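Local coordinates for 2-hydroxyhepta-2,4-diene-1, 7-dioateisomerase (Mycobacterium abscessus, PDB 3R6O), which binds magnesium and probably isomerises 2-hydroxyhepta-2,4-diene-1,7-dioate, as a member of the fumarylacetoacetate hydrolase family, at residues 155-159 / 284-290; 240-246 / 301-307. One frame throughout, in Å; residues are numbered along the deposited sequence.

Interaction 1. Residues 155-159 / 284-290; sequences LDYEI and TPGGCGF
With its CG set between backbone N and carbonyl carbon (chi1 53°), Tyr-157 sends its ring across to the glycine-rich loop 284-290, where OH donates to Gly-287 O at 2.6 Å, in the plane of that carbonyl. Thr-284 directs OG1 opposite its own backbone N (chi1 -162°), and from there the hydroxyl donates to Ile-159 O at 2.8 Å, tilted 31° from the carbonyl plane. Its other branch, CG2, lies against Glu-158, meeting CB at 3.7 Å. Next to Gly-287 in the loop, Cys-288 brings SG within 4.1 Å of Glu-158 CG. Asp-156 secures the far end of the loop with both carboxylate oxygens. OD1 takes the N-H of Gly-289 at 2.7 Å on its syn lone pair and also accepts from Tyr-157 N on the anti side; OD2 is met by Phe-290 N at 3.2 Å from above the carboxylate plane. The Phe-290 ring stands almost perpendicular to that carboxylate, its CD2 edge 3.3 Å from OD2. Arg-193 forms salt bridges with Asp-156 OD2 and Glu-158 OE2, Arg-249 is hydrogen-bonded to Tyr-157 OH, and Gln-250 donates to Thr-284 OG1 and accepts from Ile-159 N. Glu-158 is a magnesium ligand in a structure of this protein; in this chain the modelled ion is held by Glu-160 and Asp-189, with the Glu-158 side chain close by. One buried carboxylate, that of Asp-156, with a tyrosine and a threonine hydroxyl, thus ties the loop to the strand that carries metal ligands. The N-H groups and the arginine probably stabilise Asp-156 as the anion, and the bonds at both ends of the loop fix its path beside the metal site.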
ATOM      1  N   LEU A 155       1.886   1.138  22.403  1.00 23.12           N
ATOM      2  CA  LEU A 155       0.870   1.322  21.383  1.00 22.22           C
ATOM      3  C   LEU A 155       0.158   2.653  21.539  1.00 21.94           C
ATOM      4  O   LEU A 155      -0.459   2.931  22.591  1.00 22.32           O
ATOM      5  CB  LEU A 155      -0.168   0.186  21.426  1.00 22.19           C
ATOM      6  CG  LEU A 155      -1.097   0.103  20.205  1.00 21.47           C
ATOM      7  CD1 LEU A 155      -0.300  -0.254  18.977  1.00 21.22           C
ATOM      8  CD2 LEU A 155      -2.237  -0.898  20.463  1.00 21.74           C
ATOM      9  N   ASP A 156       0.257   3.483  20.498  1.00 21.41           N
ATOM     10  CA  ASP A 156      -0.330   4.810  20.531  1.00 21.28           C
ATOM     11  C   ASP A 156      -1.566   4.947  19.617  1.00 20.61           C
ATOM     12  O   ASP A 156      -1.714   4.228  18.629  1.00 20.16           O
ATOM     13  CB  ASP A 156       0.723   5.856  20.160  1.00 21.48           C
ATOM     14  CG  ASP A 156       0.613   7.111  20.989  1.00 22.06           C
ATOM     15  OD1 ASP A 156      -0.406   7.279  21.681  1.00 22.17           O
ATOM     16  OD2 ASP A 156       1.568   7.939  20.949  1.00 22.57           O
ATOM     17  N   TYR A 157      -2.391   5.926  19.958  1.00 20.72           N
ATOM     18  CA  TYR A 157      -3.593   6.350  19.238  1.00 20.34           C
ATOM     19  C   TYR A 157      -3.353   7.705  18.558  1.00 20.26           C
ATOM     20  O   TYR A 157      -2.569   8.535  19.038  1.00 20.72           O
ATOM     21  CB  TYR A 157      -4.784   6.452  20.227  1.00 20.79           C
ATOM     22  CG  TYR A 157      -4.425   7.335  21.407  1.00 21.50           C
ATOM     23  CD1 TYR A 157      -4.618   8.715  21.350  1.00 21.77           C
ATOM     24  CD2 TYR A 157      -3.785   6.803  22.529  1.00 22.03           C
ATOM     25  CE1 TYR A 157      -4.219   9.554  22.428  1.00 22.63           C
ATOM     26  CE2 TYR A 157      -3.379   7.620  23.612  1.00 22.85           C
ATOM     27  CZ  TYR A 157      -3.585   9.004  23.546  1.00 23.16           C
ATOM     28  OH  TYR A 157      -3.209   9.827  24.618  1.00 24.17           O
ATOM     29  N   GLU A 158      -4.024   7.908  17.422  1.00 19.82           N
ATOM     30  CA  GLU A 158      -3.929   9.142  16.665  1.00 19.81           C
ATOM     31  C   GLU A 158      -5.225   9.341  15.891  1.00 19.63           C
ATOM     32  O   GLU A 158      -5.355   8.778  14.809  1.00 19.18           O
ATOM     33  CB  GLU A 158      -2.814   9.048  15.660  1.00 19.51           C
ATOM     34  CG  GLU A 158      -1.465   8.730  16.228  1.00 19.80           C
ATOM     35  CD  GLU A 158      -0.376   8.776  15.177  1.00 19.68           C
ATOM     36  OE1 GLU A 158      -0.507   8.142  14.149  1.00 26.00           O
ATOM     37  OE2 GLU A 158       0.638   9.468  15.376  1.00 21.89           O
ATOM     38  N   ILE A 159      -6.147  10.114  16.437  1.00 20.10           N
ATOM     39  CA  ILE A 159      -7.398  10.443  15.734  1.00 20.16           C
ATOM     40  C   ILE A 159      -7.122  11.339  14.536  1.00 20.04           C
ATOM     41  O   ILE A 159      -6.397  12.306  14.623  1.00 20.33           O
ATOM     42  CB  ILE A 159      -8.456  11.065  16.672  1.00 20.92           C
ATOM     43  CG1 ILE A 159      -9.834  11.073  15.992  1.00 21.11           C
ATOM     44  CG2 ILE A 159      -8.041  12.503  17.204  1.00 21.58           C
ATOM     45  CD1 ILE A 159     -10.977  11.602  16.959  1.00 22.05           C
ATOM     46  N   THR A 284      -2.953  13.967  12.837  1.00 20.88           N
ATOM     47  CA  THR A 284      -3.502  13.989  14.184  1.00 21.05           C
ATOM     48  C   THR A 284      -3.000  15.188  15.009  1.00 21.57           C
ATOM     49  O   THR A 284      -1.862  15.650  14.836  1.00 21.72           O
ATOM     50  CB  THR A 284      -3.146  12.656  14.903  1.00 20.67           C
ATOM     51  OG1 THR A 284      -3.985  12.478  16.028  1.00 20.81           O
ATOM     52  CG2 THR A 284      -1.663  12.589  15.299  1.00 20.67           C
ATOM     53  N   PRO A 285      -3.855  15.736  15.886  1.00 21.95           N
ATOM     54  CA  PRO A 285      -3.350  16.815  16.754  1.00 22.52           C
ATOM     55  C   PRO A 285      -2.525  16.264  17.933  1.00 22.47           C
ATOM     56  O   PRO A 285      -2.216  15.090  17.947  1.00 21.99           O
ATOM     57  CB  PRO A 285      -4.626  17.472  17.257  1.00 22.97           C
ATOM     58  CG  PRO A 285      -5.630  16.396  17.234  1.00 22.57           C
ATOM     59  CD  PRO A 285      -5.306  15.549  16.046  1.00 22.01           C
ATOM     60  N   GLY A 286      -2.192  17.103  18.913  1.00 23.05           N
ATOM     61  CA  GLY A 286      -1.499  16.634  20.134  1.00 23.15           C
ATOM     62  C   GLY A 286      -2.318  15.765  21.094  1.00 22.97           C
ATOM     63  O   GLY A 286      -3.479  15.470  20.829  1.00 22.76           O
ATOM     64  N   GLY A 287      -1.732  15.397  22.234  1.00 23.15           N
ATOM     65  CA  GLY A 287      -2.400  14.561  23.238  1.00 23.07           C
ATOM     66  C   GLY A 287      -2.195  13.044  23.095  1.00 22.50           C
ATOM     67  O   GLY A 287      -2.825  12.260  23.777  1.00 22.43           O
ATOM     68  N   CYS A 288      -1.293  12.636  22.213  1.00 22.17           N
ATOM     69  CA  CYS A 288      -0.944  11.208  22.032  1.00 21.73           C
ATOM     70  C   CYS A 288      -0.142  10.703  23.232  1.00 22.04           C
ATOM     71  O   CYS A 288       0.464  11.494  23.960  1.00 22.57           O
ATOM     72  CB  CYS A 288      -0.090  11.032  20.770  1.00 21.42           C
ATOM     73  SG  CYS A 288      -0.843  11.565  19.186  1.00 21.12           S
ATOM     74  N   GLY A 289      -0.122   9.382  23.408  1.00 21.79           N
ATOM     75  CA  GLY A 289       0.543   8.708  24.498  1.00 22.10           C
ATOM     76  C   GLY A 289       2.014   9.068  24.721  1.00 22.51           C
ATOM     77  O   GLY A 289       2.442   9.194  25.846  1.00 23.05           O
ATOM     78  N   PHE A 290       2.766   9.240  23.642  1.00 22.34           N
ATOM     79  CA  PHE A 290       4.194   9.452  23.721  1.00 22.77           C
ATOM     80  C   PHE A 290       4.536  10.845  24.262  1.00 23.41           C
ATOM     81  O   PHE A 290       5.676  11.100  24.598  1.00 23.98           O
ATOM     82  CB  PHE A 290       4.868   9.221  22.341  1.00 22.44           C
ATOM     83  CG  PHE A 290       4.714  10.364  21.389  1.00 22.36           C
ATOM     84  CD1 PHE A 290       5.710  11.345  21.282  1.00 22.90           C
ATOM     85  CD2 PHE A 290       3.596  10.468  20.598  1.00 21.86           C
ATOM     86  CE1 PHE A 290       5.569  12.401  20.407  1.00 23.19           C
ATOM     87  CE2 PHE A 290       3.439  11.510  19.738  1.00 21.87           C
ATOM     88  CZ  PHE A 290       4.439  12.493  19.624  1.00 22.39           C
TER

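Interaction 2. Residues 240-246 / 301-307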
ATOM      1  N   PHE A 240     -13.217  17.371  16.100  1.00 24.76           N
ATOM      2  CA  PHE A 240     -13.211  15.965  16.482  1.00 24.20           C
ATOM      3  C   PHE A 240     -12.501  15.760  17.814  1.00 23.98           C
ATOM      4  O   PHE A 240     -11.611  16.533  18.175  1.00 24.03           O
ATOM      5  CB  PHE A 240     -12.586  15.110  15.361  1.00 23.56           C
ATOM      6  CG  PHE A 240     -11.233  15.602  14.898  1.00 23.23           C
ATOM      7  CD1 PHE A 240     -10.085  15.041  15.391  1.00 22.70           C
ATOM      8  CD2 PHE A 240     -11.119  16.690  14.033  1.00 23.59           C
ATOM      9  CE1 PHE A 240      -8.832  15.493  14.982  1.00 22.50           C
ATOM     10  CE2 PHE A 240      -9.849  17.182  13.632  1.00 23.39           C
ATOM     11  CZ  PHE A 240      -8.715  16.588  14.115  1.00 22.86           C
ATOM     12  N   GLU A 241     -12.871  14.700  18.523  1.00 23.80           N
ATOM     13  CA  GLU A 241     -12.233  14.388  19.783  1.00 23.63           C
ATOM     14  C   GLU A 241     -12.037  12.908  19.992  1.00 23.13           C
ATOM     15  O   GLU A 241     -12.804  12.100  19.507  1.00 23.09           O
ATOM     16  CB  GLU A 241     -13.039  14.981  20.935  1.00 24.30           C
ATOM     17  CG  GLU A 241     -14.254  14.150  21.348  1.00 24.54           C
ATOM     18  CD  GLU A 241     -14.909  14.675  22.617  1.00 28.13           C
ATOM     19  OE1 GLU A 241     -14.875  15.904  22.841  1.00 32.50           O
ATOM     20  OE2 GLU A 241     -15.441  13.847  23.389  1.00 27.92           O
ATOM     21  N   LEU A 242     -10.995  12.568  20.743  1.00 22.83           N
ATOM     22  CA  LEU A 242     -10.755  11.219  21.172  1.00 22.48           C
ATOM     23  C   LEU A 242     -10.625  11.165  22.700  1.00 22.74           C
ATOM     24  O   LEU A 242      -9.931  12.000  23.307  1.00 22.93           O
ATOM     25  CB  LEU A 242      -9.486  10.703  20.484  1.00 21.90           C
ATOM     26  CG  LEU A 242      -9.071   9.263  20.773  1.00 21.57           C
ATOM     27  CD1 LEU A 242      -8.377   8.597  19.549  1.00 21.08           C
ATOM     28  CD2 LEU A 242      -8.171   9.159  22.051  1.00 21.63           C
ATOM     29  N   ARG A 243     -11.341  10.210  23.295  1.00 22.85           N
ATOM     30  CA  ARG A 243     -11.349   9.930  24.705  1.00 23.13           C
ATOM     31  C   ARG A 243     -10.952   8.477  24.901  1.00 22.82           C
ATOM     32  O   ARG A 243     -11.135   7.651  24.027  1.00 22.54           O
ATOM     33  CB  ARG A 243     -12.748  10.123  25.333  1.00 23.75           C
ATOM     34  CG  ARG A 243     -13.361  11.442  25.030  1.00 24.17           C
ATOM     35  CD  ARG A 243     -14.734  11.637  25.670  1.00 24.88           C
ATOM     36  NE  ARG A 243     -15.130  13.038  25.564  1.00 31.12           N
ATOM     37  CZ  ARG A 243     -14.962  13.969  26.507  1.00 32.77           C
ATOM     38  NH1 ARG A 243     -14.444  13.683  27.714  1.00 34.52           N
ATOM     39  NH2 ARG A 243     -15.349  15.204  26.244  1.00 35.19           N
ATOM     40  N   ILE A 244     -10.431   8.180  26.077  1.00 22.97           N
ATOM     41  CA  ILE A 244     -10.143   6.817  26.492  1.00 22.86           C
ATOM     42  C   ILE A 244     -10.772   6.627  27.852  1.00 23.40           C
ATOM     43  O   ILE A 244     -10.488   7.387  28.770  1.00 23.72           O
ATOM     44  CB  ILE A 244      -8.663   6.541  26.526  1.00 22.55           C
ATOM     45  CG1 ILE A 244      -8.114   6.522  25.089  1.00 22.03           C
ATOM     46  CG2 ILE A 244      -8.395   5.154  27.253  1.00 22.63           C
ATOM     47  CD1 ILE A 244      -6.565   6.413  25.015  1.00 21.79           C
ATOM     48  N   ASN A 245     -11.692   5.652  27.932  1.00 23.59           N
ATOM     49  CA  ASN A 245     -12.536   5.452  29.095  1.00 24.19           C
ATOM     50  C   ASN A 245     -13.214   6.741  29.557  1.00 24.64           C
ATOM     51  O   ASN A 245     -13.312   6.993  30.737  1.00 25.10           O
ATOM     52  CB  ASN A 245     -11.696   4.815  30.223  1.00 24.32           C
ATOM     53  CG  ASN A 245     -10.873   3.649  29.729  1.00 23.93           C
ATOM     54  OD1 ASN A 245     -11.327   2.856  28.862  1.00 23.77           O
ATOM     55  ND2 ASN A 245      -9.643   3.537  30.230  1.00 23.85           N
ATOM     56  N   GLY A 246     -13.685   7.558  28.604  1.00 24.57           N
ATOM     57  CA  GLY A 246     -14.433   8.751  28.931  1.00 25.09           C
ATOM     58  C   GLY A 246     -13.554   9.977  29.122  1.00 25.07           C
ATOM     59  O   GLY A 246     -14.050  11.103  29.084  1.00 25.46           O
ATOM     60  N   GLY A 301      -7.787  -3.433  28.060  1.00 23.64           N
ATOM     61  CA  GLY A 301      -9.030  -3.017  28.657  1.00 23.97           C
ATOM     62  C   GLY A 301      -9.415  -1.545  28.496  1.00 23.68           C
ATOM     63  O   GLY A 301     -10.546  -1.174  28.822  1.00 23.98           O
ATOM     64  N   ASP A 302      -8.499  -0.693  28.030  1.00 23.21           N
ATOM     65  CA  ASP A 302      -8.904   0.656  27.604  1.00 22.97           C
ATOM     66  C   ASP A 302      -9.981   0.561  26.505  1.00 22.87           C
ATOM     67  O   ASP A 302      -9.995  -0.387  25.715  1.00 22.77           O
ATOM     68  CB  ASP A 302      -7.712   1.444  27.050  1.00 22.52           C
ATOM     69  CG  ASP A 302      -6.846   2.062  28.129  1.00 22.73           C
ATOM     70  OD1 ASP A 302      -7.304   2.172  29.277  1.00 23.19           O
ATOM     71  OD2 ASP A 302      -5.683   2.448  27.824  1.00 22.51           O
ATOM     72  N   VAL A 303     -10.844   1.566  26.448  1.00 22.97           N
ATOM     73  CA  VAL A 303     -11.803   1.739  25.360  1.00 22.94           C
ATOM     74  C   VAL A 303     -11.573   3.121  24.755  1.00 22.64           C
ATOM     75  O   VAL A 303     -11.638   4.125  25.478  1.00 22.83           O
ATOM     76  CB  VAL A 303     -13.250   1.623  25.888  1.00 23.56           C
ATOM     77  CG1 VAL A 303     -14.269   1.803  24.725  1.00 23.66           C
ATOM     78  CG2 VAL A 303     -13.457   0.279  26.612  1.00 23.98           C
ATOM     79  N   ILE A 304     -11.254   3.152  23.449  1.00 22.23           N
ATOM     80  CA  ILE A 304     -11.118   4.381  22.706  1.00 22.02           C
ATOM     81  C   ILE A 304     -12.484   4.812  22.176  1.00 22.36           C
ATOM     82  O   ILE A 304     -13.174   4.032  21.497  1.00 22.49           O
ATOM     83  CB  ILE A 304     -10.173   4.225  21.491  1.00 21.50           C
ATOM     84  CG1 ILE A 304      -8.784   3.764  21.936  1.00 21.25           C
ATOM     85  CG2 ILE A 304     -10.091   5.543  20.654  1.00 21.36           C
ATOM     86  CD1 ILE A 304      -8.021   3.039  20.818  1.00 20.87           C
ATOM     87  N   GLU A 305     -12.832   6.062  22.485  1.00 22.60           N
ATOM     88  CA  GLU A 305     -14.054   6.688  22.011  1.00 23.02           C
ATOM     89  C   GLU A 305     -13.676   7.932  21.208  1.00 22.86           C
ATOM     90  O   GLU A 305     -13.100   8.883  21.754  1.00 22.87           O
ATOM     91  CB  GLU A 305     -14.976   7.058  23.197  1.00 23.65           C
ATOM     92  CG  GLU A 305     -15.353   5.886  24.094  1.00 25.67           C
ATOM     93  CD  GLU A 305     -14.806   5.981  25.539  1.00 28.16           C
ATOM     94  OE1 GLU A 305     -14.036   6.896  25.871  1.00 30.73           O
ATOM     95  OE2 GLU A 305     -15.134   5.105  26.345  1.00 30.25           O
ATOM     96  N   ALA A 306     -13.992   7.919  19.920  1.00 22.80           N
ATOM     97  CA  ALA A 306     -13.685   8.987  19.007  1.00 22.70           C
ATOM     98  C   ALA A 306     -14.988   9.479  18.429  1.00 23.29           C
ATOM     99  O   ALA A 306     -15.910   8.684  18.186  1.00 23.58           O
ATOM    100  CB  ALA A 306     -12.708   8.515  17.894  1.00 22.12           C
ATOM    101  N   HIS A 307     -15.081  10.789  18.249  1.00 23.56           N
ATOM    102  CA  HIS A 307     -16.341  11.430  17.896  1.00 24.29           C
ATOM    103  C   HIS A 307     -16.101  12.631  17.006  1.00 24.41           C
ATOM    104  O   HIS A 307     -15.175  13.436  17.227  1.00 24.21           O
ATOM    105  CB  HIS A 307     -17.101  11.877  19.182  1.00 25.55           C
ATOM    106  CG  HIS A 307     -18.063  13.001  18.956  1.00 30.34           C
ATOM    107  ND1 HIS A 307     -19.333  12.807  18.451  1.00 35.77           N
ATOM    108  CD2 HIS A 307     -17.932  14.339  19.143  1.00 32.56           C
ATOM    109  CE1 HIS A 307     -19.939  13.975  18.331  1.00 35.21           C
ATOM    110  NE2 HIS A 307     -19.105  14.920  18.738  1.00 35.26           N
TER
HETATM  111  O   HOH W   1     -15.060  11.074  22.072  1.00 33.67           O
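Leu-242 and Ile-304 meet on the buried face of the antiparallel pair 240-244 and 303-307, CD1 of the leucine 3.7 Å from CG2 of the isoleucine. Ile-244 CG1 continues this apolar layer against Ile-304 CG1 at 4.2 Å, and Ile-244 CG2 over Asp-302 CG, 3.6 Å away, marks its polar border, while Tyr-157 and Ile-159 pack over the same face. The backbones are joined through the hydrogen-bonded pairs Glu-241 with His-307 and Arg-243 with Glu-305; Glu-305 N to Arg-243 O is almost straight (176°). The face of Glu-241, Arg-243, Glu-305 and His-307 is looser and wetter. There a water donates to both Glu-241 OE2 and Glu-305 O. At the exposed turn the backbone bond from Asn-245 N to Val-303 O is joined by side-chain bonds. Asn-245 uses OD1 to accept from Val-303 N at 2.8 Å and ND2 to donate to Asp-302 OD1 at 2.9 Å, from above the carboxylate plane. A bend at chi2 (115°) brings Glu-305 OE1 to Gly-246 N, 2.8 Å away on the syn side, while Arg-243 NH1 donates to Gly-246 O. Asp-302 is also salt-bridged to Arg-299. The strands are therefore held by backbone bonds, apolar contacts on the buried face, and the Asn-245 amide and Asp-302 and Glu-305 carboxylates at the turn, which Arg-243 braces from within its own segment.

Interactions 1 and 2 lie 11 Å apart between centres and share an apolar seam. From the strand side, Tyr-157 CD1 packs on Leu-242 CD2 at 3.6 Å and Ile-159 CD1 on Ala-306 CB at 3.7 Å; from the loop side, Pro-285 CD lies 3.7 Å from Phe-240 CE1. The sheet of interaction 2 thus backs the strand and loop joined in interaction 1. Glu-160 and Asp-189 hold the magnesium ion. The side chain of Glu-158 is about 3 Å from the bound magnesium ion, and the side chain of Phe-240 about 11 Å. Interaction 1 therefore borders the metal site directly, whereas interaction 2 forms a second layer behind it.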